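Local coordinates for tail spike protein gp49 (Pseudomonas phage LKA1, PDB 4RU4) that serves as a trimeric tailspike lyase that cleaves the O-specific polysaccharide of its Pseudomonas host, probably to help the phage enter the cell, at residues T364-S367 and G368-V372; T392-P395 and Q396-N399; P432-S435 and T436-L440. All blocks are in the same frame, centred on the assembly; numbering follows the deposited sequence.

Interaction 1: residues T364-S367 and G368-V372; sequences TNAS and GGWIV. With CA (calcium ion), chain C.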
ATOM      1  N   THR B 364     -14.562  -6.033   7.140  1.00  5.73           N
ATOM      2  CA  THR B 364     -15.589  -6.217   8.157  1.00  6.48           C
ATOM      3  C   THR B 364     -15.918  -7.692   8.387  1.00  6.55           C
ATOM      4  O   THR B 364     -15.466  -8.555   7.655  1.00  5.63           O
ATOM      5  CB  THR B 364     -16.902  -5.504   7.800  1.00  7.40           C
ATOM      6  OG1 THR B 364     -17.461  -6.120   6.635  1.00  7.28           O
ATOM      7  CG2 THR B 364     -16.683  -4.031   7.550  1.00  8.05           C
ATOM      8  N   ASN B 365     -16.714  -7.979   9.422  1.00  8.54           N
ATOM      9  CA  ASN B 365     -16.994  -9.368   9.813  1.00  5.84           C
ATOM     10  C   ASN B 365     -17.913 -10.126   8.869  1.00  7.12           C
ATOM     11  O   ASN B 365     -18.766  -9.538   8.171  1.00 10.69           O
ATOM     12  CB  ASN B 365     -17.632  -9.372  11.206  1.00  8.36           C
ATOM     13  CG  ASN B 365     -18.924  -8.533  11.264  1.00  7.42           C
ATOM     14  OD1 ASN B 365     -18.880  -7.292  11.286  1.00  5.86           O
ATOM     15  ND2 ASN B 365     -20.068  -9.211  11.325  1.00  7.73           N
ATOM     16  N   ALA B 366     -17.734 -11.435   8.851  1.00  6.03           N
ATOM     17  CA  ALA B 366     -18.727 -12.371   8.357  1.00  6.17           C
ATOM     18  C   ALA B 366     -19.806 -12.590   9.436  1.00  8.21           C
ATOM     19  O   ALA B 366     -19.708 -12.034  10.544  1.00  6.28           O
ATOM     20  CB  ALA B 366     -18.068 -13.695   8.002  1.00  6.24           C
ATOM     21  N   SER B 367     -20.793 -13.435   9.142  1.00  6.97           N
ATOM     22  CA  SER B 367     -21.970 -13.499  10.013  1.00  9.71           C
ATOM     23  C   SER B 367     -21.647 -13.995  11.401  1.00 10.33           C
ATOM     24  O   SER B 367     -22.274 -13.569  12.378  1.00 10.37           O
ATOM     25  CB  SER B 367     -23.100 -14.344   9.413  1.00 15.94           C
ATOM     26  OG  SER B 367     -22.743 -15.692   9.369  1.00 18.23           O
ATOM     27  N   GLY B 368     -20.644 -14.866  11.489  1.00  9.15           N
ATOM     28  CA  GLY B 368     -20.228 -15.409  12.760  1.00  9.25           C
ATOM     29  C   GLY B 368     -19.560 -14.409  13.686  1.00 14.03           C
ATOM     30  O   GLY B 368     -19.395 -14.695  14.861  1.00 14.68           O
ATOM     31  N   GLY B 369     -19.159 -13.249  13.173  1.00 10.96           N
ATOM     32  CA  GLY B 369     -18.551 -12.236  14.026  1.00  8.08           C
ATOM     33  C   GLY B 369     -17.040 -12.162  13.895  1.00  6.20           C
ATOM     34  O   GLY B 369     -16.410 -11.198  14.351  1.00  7.50           O
ATOM     35  N   TRP B 370     -16.442 -13.183  13.302  1.00  6.96           N
ATOM     36  CA  TRP B 370     -15.003 -13.178  13.040  1.00  6.70           C
ATOM     37  C   TRP B 370     -14.728 -12.315  11.803  1.00  7.40           C
ATOM     38  O   TRP B 370     -15.658 -11.950  11.075  1.00  8.05           O
ATOM     39  CB  TRP B 370     -14.479 -14.606  12.821  1.00  6.22           C
ATOM     40  CG  TRP B 370     -15.319 -15.429  11.851  1.00  6.33           C
ATOM     41  CD1 TRP B 370     -16.315 -16.326  12.177  1.00  8.07           C
ATOM     42  CD2 TRP B 370     -15.230 -15.431  10.419  1.00  6.99           C
ATOM     43  NE1 TRP B 370     -16.847 -16.883  11.023  1.00  7.92           N
ATOM     44  CE2 TRP B 370     -16.205 -16.351   9.936  1.00  9.15           C
ATOM     45  CE3 TRP B 370     -14.430 -14.741   9.496  1.00  7.90           C
ATOM     46  CZ2 TRP B 370     -16.388 -16.608   8.573  1.00  6.97           C
ATOM     47  CZ3 TRP B 370     -14.617 -14.988   8.130  1.00  6.15           C
ATOM     48  CH2 TRP B 370     -15.588 -15.920   7.686  1.00  6.32           C
ATOM     49  N   ILE B 371     -13.460 -11.954  11.590  1.00  5.88           N
ATOM     50  CA  ILE B 371     -13.090 -11.105  10.458  1.00  5.75           C
ATOM     51  C   ILE B 371     -12.133 -11.816   9.507  1.00 10.10           C
ATOM     52  O   ILE B 371     -12.267 -11.721   8.283  1.00  7.17           O
ATOM     53  CB  ILE B 371     -12.441  -9.782  10.943  1.00  7.54           C
ATOM     54  CG1 ILE B 371     -13.404  -9.025  11.861  1.00  5.63           C
ATOM     55  CG2 ILE B 371     -12.031  -8.885   9.749  1.00 10.05           C
ATOM     56  CD1 ILE B 371     -12.774  -7.796  12.513  1.00  7.13           C
ATOM     57  N   VAL B 372     -11.163 -12.538  10.073  1.00  6.89           N
ATOM     58  CA  VAL B 372     -10.255 -13.316   9.258  1.00  6.64           C
ATOM     59  C   VAL B 372     -10.327 -14.743   9.757  1.00  7.87           C
ATOM     60  O   VAL B 372     -10.146 -14.971  10.942  1.00  8.19           O
ATOM     61  CB  VAL B 372      -8.790 -12.822   9.378  1.00 10.89           C
ATOM     62  CG1 VAL B 372      -7.874 -13.786   8.605  1.00  5.71           C
ATOM     63  CG2 VAL B 372      -8.685 -11.367   8.844  1.00  6.96           C
TER
HETATM   64 CA    CA C 811     -21.292 -14.610  16.702  1.00 57.66          CA
HETATM   65  O   HOH W   1     -23.294 -14.992  15.184  1.00 29.54           O
HETATM   66  O   HOH W   2     -20.579 -16.916  17.277  1.00 15.46           O
HETATM   67  O   HOH W   3     -21.853 -12.232  16.383  1.00 12.40           O
HETATM   68  O   HOH W   4     -22.720 -14.623  18.603  1.00 26.74           O
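Ala-366 lays its CB methyl over one face of the Trp-370 indole, 3.5 Å from the centroid of the six-membered ring and 18° off the ring normal. This is a CH-pi contact, displaced toward the rim so that the nearest ring atom is CH2, 3.3 Å from CB. Trp-370 reaches it by folding back: with chi1 at 48°, CG sits between the backbone N and the carbonyl carbon, and the ring swings beneath the turn. A small methyl suits so close an approach, and Gly-368, having no CB, leaves room beside NE1.

The backbone makes a type I turn from Ala-366 to Gly-369 with a G1 beta bulge. Gly-369 N donates to Ala-366 O (2.9 Å), and Ala-366 N returns a bond to Trp-370 O (3.1 Å). Gly-369 takes the positive phi of 103° that the bulge needs. Ala-366 O is gripped twice, because Asn-365 ND2 also donates to it (3.0 Å) from the opposite face of the carbonyl. The amide of Asn-365 is held at its other end too, OD1 bonding to Thr-392 N. At the turn's outer end Gly-368 O binds the calcium ion at 2.6 Å; Asp-394 O and four waters complete its six ligands. His-327 and Arg-400 also touch the buried indole.

Interaction 2: residues T392-P395 and Q396-N399; sequences TGDP and QPGN. With CA (calcium ion), chain C.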
ATOM      1  N   THR B 392     -19.032  -6.111  14.161  1.00  6.06           N
ATOM      2  CA  THR B 392     -20.202  -5.695  14.948  1.00  5.96           C
ATOM      3  C   THR B 392     -20.670  -6.836  15.853  1.00  9.01           C
ATOM      4  O   THR B 392     -21.643  -6.687  16.604  1.00  8.51           O
ATOM      5  CB  THR B 392     -21.406  -5.340  14.018  1.00 10.37           C
ATOM      6  OG1 THR B 392     -21.681  -6.460  13.161  1.00  6.94           O
ATOM      7  CG2 THR B 392     -21.119  -4.100  13.147  1.00  9.30           C
ATOM      8  N   GLY B 393     -19.998  -7.986  15.779  1.00  8.93           N
ATOM      9  CA  GLY B 393     -20.459  -9.167  16.494  1.00 10.20           C
ATOM     10  C   GLY B 393     -19.437  -9.734  17.461  1.00 12.84           C
ATOM     11  O   GLY B 393     -18.553  -9.020  17.939  1.00 13.61           O
ATOM     12  N   ASP B 394     -19.538 -11.035  17.715  1.00 11.64           N
ATOM     13  CA  ASP B 394     -18.674 -11.704  18.677  1.00 12.25           C
ATOM     14  C   ASP B 394     -18.606 -13.165  18.273  1.00 11.36           C
ATOM     15  O   ASP B 394     -19.606 -13.869  18.391  1.00  8.14           O
ATOM     16  CB  ASP B 394     -19.312 -11.601  20.077  1.00  9.67           C
ATOM     17  CG  ASP B 394     -18.535 -12.339  21.146  1.00 10.25           C
ATOM     18  OD1 ASP B 394     -17.434 -12.878  20.869  1.00  6.56           O
ATOM     19  OD2 ASP B 394     -19.015 -12.349  22.306  1.00 10.40           O
ATOM     20  N   PRO B 395     -17.431 -13.625  17.803  1.00 10.04           N
ATOM     21  CA  PRO B 395     -17.305 -15.005  17.321  1.00  7.92           C
ATOM     22  C   PRO B 395     -17.072 -16.036  18.433  1.00  6.74           C
ATOM     23  O   PRO B 395     -17.126 -17.246  18.165  1.00  6.87           O
ATOM     24  CB  PRO B 395     -16.079 -14.935  16.387  1.00 10.05           C
ATOM     25  CG  PRO B 395     -15.193 -13.850  17.039  1.00  9.62           C
ATOM     26  CD  PRO B 395     -16.206 -12.828  17.581  1.00  9.60           C
ATOM     27  N   GLN B 396     -16.831 -15.583  19.664  1.00  6.73           N
ATOM     28  CA  GLN B 396     -16.561 -16.540  20.747  1.00  7.95           C
ATOM     29  C   GLN B 396     -17.665 -17.583  21.029  1.00  9.49           C
ATOM     30  O   GLN B 396     -17.338 -18.741  21.332  1.00  9.49           O
ATOM     31  CB  GLN B 396     -16.124 -15.828  22.039  1.00  9.46           C
ATOM     32  CG  GLN B 396     -15.610 -16.794  23.117  1.00 10.89           C
ATOM     33  CD  GLN B 396     -16.752 -17.386  23.938  1.00 14.39           C
ATOM     34  OE1 GLN B 396     -17.823 -16.780  24.057  1.00 11.30           O
ATOM     35  NE2 GLN B 396     -16.548 -18.600  24.457  1.00 15.69           N
ATOM     36  N   PRO B 397     -18.959 -17.198  20.947  1.00  9.09           N
ATOM     37  CA  PRO B 397     -19.962 -18.255  21.186  1.00 10.03           C
ATOM     38  C   PRO B 397     -19.873 -19.384  20.159  1.00 12.50           C
ATOM     39  O   PRO B 397     -20.202 -20.520  20.502  1.00 13.95           O
ATOM     40  CB  PRO B 397     -21.300 -17.497  21.087  1.00 14.25           C
ATOM     41  CG  PRO B 397     -20.949 -16.147  21.664  1.00 10.00           C
ATOM     42  CD  PRO B 397     -19.577 -15.856  20.991  1.00  8.41           C
ATOM     43  N   GLY B 398     -19.401 -19.089  18.945  1.00  9.25           N
ATOM     44  CA  GLY B 398     -19.104 -20.123  17.961  1.00  9.21           C
ATOM     45  C   GLY B 398     -17.680 -20.695  18.055  1.00 11.92           C
ATOM     46  O   GLY B 398     -17.208 -21.390  17.138  1.00 13.34           O
ATOM     47  N   ASN B 399     -16.999 -20.414  19.165  1.00  9.61           N
ATOM     48  CA  ASN B 399     -15.660 -20.952  19.433  1.00 10.77           C
ATOM     49  C   ASN B 399     -14.541 -20.474  18.494  1.00  9.96           C
ATOM     50  O   ASN B 399     -13.560 -21.185  18.287  1.00 12.05           O
ATOM     51  CB  ASN B 399     -15.683 -22.491  19.527  1.00 13.49           C
ATOM     52  CG  ASN B 399     -16.256 -22.980  20.862  1.00 23.12           C
ATOM     53  OD1 ASN B 399     -15.904 -22.461  21.933  1.00 24.58           O
ATOM     54  ND2 ASN B 399     -17.154 -23.948  20.799  1.00 23.20           N
TER
HETATM   55 CA    CA C 811     -21.292 -14.610  16.702  1.00 57.66          CA
HETATM   56  O   HOH W   5     -18.726 -14.115  24.267  1.00 12.57           O
HETATM   57  O   HOH W   3     -21.853 -12.232  16.383  1.00 12.40           O
HETATM   58  O   HOH W   2     -20.579 -16.916  17.277  1.00 15.46           O
HETATM   59  O   HOH W   1     -23.294 -14.992  15.184  1.00 29.54           O
HETATM   60  O   HOH W   4     -22.720 -14.623  18.603  1.00 26.74           O
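Asp-394 extends its carboxylate alongside Gln-396, where OD1 accepts the N-H of Gln-396 at 3.0 Å with an N-H...O angle of 154°. A side-chain oxygen bonded to the backbone N two residues on defines an Asx turn. The donor lies above the carboxylate plane, not within it. Asp-394 chi1 is 177°, CG lying opposite the backbone N, which carries the carboxylate forward along the chain. OD1 has a second partner in Ser-438 OG. Two backbone-to-backbone bonds close a compact bend: Asn-399 N donates to Gln-396 O at 2.8 Å, while the bond from Gly-398 N to Pro-395 O is weak.

Water extends this polar set. Asp-394 and Gln-396 run side by side, pointing the same way, and water 5 donates both to Asp-394 OD2 (2.7 Å) and to Gln-396 OE1 (2.8 Å). The Gln-396 chain bends at chi2, and its amide plane stands 44° from the carboxylate.

The metal is met by the main chain. Asp-394 O binds the calcium ion at 2.5 Å; its carboxylate does not coordinate the metal but bonds to Gln-396 N and Ser-438 OG. Water 3, a calcium ligand, accepts from Asp-394 N at 2.9 Å; another, water 2, takes a weak bond from Gly-398 N.

Packing is supplied by the prolines, whose rings limit the backbone where the chain bends. Pro-397 CD lies 3.3 Å from Asp-394 O, its ring crossing the aspartate side chain at about a right angle. Pro-395 packs on Trp-370 of the preceding loop. The whole bend lies in the connection from strand 388-390 to strand 403-405, with the turn before strand 439-446 next to it.

Interaction 3: residues P432-S435 and T436-L440; sequences PSLS and TSSYL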
ATOM      1  N   PRO B 432     -16.751  -3.549  19.323  1.00 10.71           N
ATOM      2  CA  PRO B 432     -17.417  -3.008  20.514  1.00  8.97           C
ATOM      3  C   PRO B 432     -18.281  -4.010  21.242  1.00 10.09           C
ATOM      4  O   PRO B 432     -18.678  -3.743  22.389  1.00 11.05           O
ATOM      5  CB  PRO B 432     -18.353  -1.928  19.949  1.00 12.02           C
ATOM      6  CG  PRO B 432     -17.889  -1.689  18.524  1.00 17.86           C
ATOM      7  CD  PRO B 432     -17.282  -2.978  18.070  1.00 15.69           C
ATOM      8  N   SER B 433     -18.616  -5.125  20.596  1.00  9.68           N
ATOM      9  CA  SER B 433     -19.649  -5.997  21.164  1.00 10.34           C
ATOM     10  C   SER B 433     -19.147  -7.376  21.552  1.00  9.73           C
ATOM     11  O   SER B 433     -19.892  -8.350  21.494  1.00 10.68           O
ATOM     12  CB  SER B 433     -20.860  -6.112  20.221  1.00 11.92           C
ATOM     13  OG  SER B 433     -21.318  -4.811  19.873  1.00 16.15           O
ATOM     14  N   LEU B 434     -17.889  -7.459  21.973  1.00  8.10           N
ATOM     15  CA  LEU B 434     -17.356  -8.724  22.494  1.00  7.69           C
ATOM     16  C   LEU B 434     -17.728  -8.888  23.972  1.00  8.77           C
ATOM     17  O   LEU B 434     -18.215  -7.938  24.605  1.00  9.30           O
ATOM     18  CB  LEU B 434     -15.824  -8.774  22.337  1.00  8.00           C
ATOM     19  CG  LEU B 434     -15.229  -8.561  20.939  1.00  9.97           C
ATOM     20  CD1 LEU B 434     -13.686  -8.678  21.018  1.00  7.21           C
ATOM     21  CD2 LEU B 434     -15.817  -9.553  19.897  1.00  6.09           C
ATOM     22  N   SER B 435     -17.500 -10.083  24.526  1.00 11.01           N
ATOM     23  CA  SER B 435     -17.720 -10.303  25.972  1.00 11.29           C
ATOM     24  C   SER B 435     -16.394 -10.487  26.703  1.00 13.29           C
ATOM     25  O   SER B 435     -15.317 -10.499  26.083  1.00  8.97           O
ATOM     26  CB  SER B 435     -18.603 -11.524  26.230  1.00 12.70           C
ATOM     27  OG  SER B 435     -17.839 -12.714  26.163  1.00 11.42           O
ATOM     28  N   THR B 436     -16.473 -10.654  28.027  1.00 13.11           N
ATOM     29  CA  THR B 436     -15.285 -10.917  28.814  1.00 12.12           C
ATOM     30  C   THR B 436     -14.759 -12.317  28.579  1.00 10.57           C
ATOM     31  O   THR B 436     -13.756 -12.694  29.172  1.00  9.52           O
ATOM     32  CB  THR B 436     -15.550 -10.727  30.319  1.00 15.93           C
ATOM     33  OG1 THR B 436     -16.644 -11.561  30.702  1.00 13.71           O
ATOM     34  CG2 THR B 436     -15.914  -9.277  30.599  1.00 16.47           C
ATOM     35  N   SER B 437     -15.462 -13.107  27.761  0.77 11.61           N
ATOM     36  CA  SER B 437     -14.956 -14.435  27.354  0.77 12.28           C
ATOM     37  C   SER B 437     -14.320 -14.435  25.942  0.77  9.68           C
ATOM     38  O   SER B 437     -13.698 -15.407  25.537  0.77 10.21           O
ATOM     39  CB  SER B 437     -16.054 -15.512  27.444  0.77 13.77           C
ATOM     40  OG  SER B 437     -16.556 -15.652  28.770  0.77 11.67           O
ATOM     41  N   SER B 438     -14.442 -13.339  25.211  1.00  8.50           N
ATOM     42  CA  SER B 438     -13.960 -13.305  23.819  1.00  9.26           C
ATOM     43  C   SER B 438     -12.446 -13.145  23.730  1.00 10.16           C
ATOM     44  O   SER B 438     -11.826 -12.555  24.625  1.00  7.67           O
ATOM     45  CB  SER B 438     -14.650 -12.184  23.035  1.00  8.66           C
ATOM     46  OG  SER B 438     -16.065 -12.225  23.196  1.00 10.10           O
ATOM     47  N   TYR B 439     -11.864 -13.639  22.633  1.00  7.31           N
ATOM     48  CA  TYR B 439     -10.431 -13.543  22.387  1.00  8.02           C
ATOM     49  C   TYR B 439     -10.177 -12.978  20.983  1.00 10.16           C
ATOM     50  O   TYR B 439     -10.939 -13.226  20.045  1.00  8.07           O
ATOM     51  CB  TYR B 439      -9.727 -14.907  22.549  1.00  6.88           C
ATOM     52  CG  TYR B 439     -10.629 -16.088  22.220  1.00  9.32           C
ATOM     53  CD1 TYR B 439     -10.774 -16.535  20.917  1.00  7.40           C
ATOM     54  CD2 TYR B 439     -11.337 -16.744  23.228  1.00  6.89           C
ATOM     55  CE1 TYR B 439     -11.624 -17.601  20.611  1.00  8.45           C
ATOM     56  CE2 TYR B 439     -12.181 -17.820  22.934  1.00  7.69           C
ATOM     57  CZ  TYR B 439     -12.313 -18.236  21.626  1.00  7.67           C
ATOM     58  OH  TYR B 439     -13.143 -19.288  21.344  1.00 11.15           O
ATOM     59  N   LEU B 440      -9.125 -12.191  20.839  1.00 12.35           N
ATOM     60  CA  LEU B 440      -8.878 -11.561  19.533  1.00  9.24           C
ATOM     61  C   LEU B 440      -8.390 -12.584  18.524  1.00  8.92           C
ATOM     62  O   LEU B 440      -8.802 -12.577  17.362  1.00  9.01           O
ATOM     63  CB  LEU B 440      -7.897 -10.411  19.660  1.00  8.26           C
ATOM     64  CG  LEU B 440      -8.403  -9.314  20.607  1.00  8.46           C
ATOM     65  CD1 LEU B 440      -7.395  -8.196  20.652  1.00  8.82           C
ATOM     66  CD2 LEU B 440      -9.760  -8.792  20.099  1.00  6.86           C
TER
HETATM   67  O   HOH W   5     -18.726 -14.115  24.267  1.00 12.57           O
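Ser-438 points its side chain back into the bend that begins at Ser-435. Its CB passes 3.5 Å from Ser-435 O and 3.7 Å from Leu-434 CB. One atom further, OG accepts the N-H of Ser-435 at 2.9 Å, nearly straight at 162°. The torsion that permits this, chi1 -50°, sets OG opposite the carbonyl carbon and beside the backbone N. The same OG bonds to Asp-394 OD1 of the neighbouring loop; a serine is small enough to join both from a buried position.

Ser-435 answers with its own hydroxyl. OG accepts from Ser-437 N at 2.9 Å, closing an ST turn. It also lies very close to water 5, the water that bridges Asp-394 and Gln-396, though the 2.5 Å between Ser-435 OG and the water oxygen is short enough to be doubtful. Ser-438 N donates to Ser-435 O at 3.1 Å, closing the type I turn. Thr-436 and Ser-437 cover the outer side of the bend, where polar residues tolerate solvent.

On the inner side the contact turns apolar. Leu-434 CD1 meets Leu-440 CD2 at 4.0 Å, the two side chains crossing at about a right angle, and both leucines also lie against Leu-466. A type I turn combined with an ST turn thus leads into strand 439-446, forming one of the corner connections between faces of the pectin lyase-like parallel beta-helix.

Interactions 1, 2 and 3 occupy equivalent connections in three successive coils of the parallel beta-helix, leading into strands 372-377, 403-405 and 439-446, which are neighbours in one parallel sheet. Interaction 1 is the most buried, and its chemistry is aromatic packing plus turn hydrogen bonds. Interaction 2 is a surface bend of carboxylate, amide and water, while interaction 3 is partly buried, where serine hydroxyls, one from a buried residue, tie the turn beside packed leucines. Calcium joins interactions 1 and 2 through one backbone carbonyl from each and four shared waters. Interactions 2 and 3 share water 5, and Gln-396 CG packs 3.4 Å from Ser-437 O. Interactions 1 and 3 do not touch; 2 lies between them.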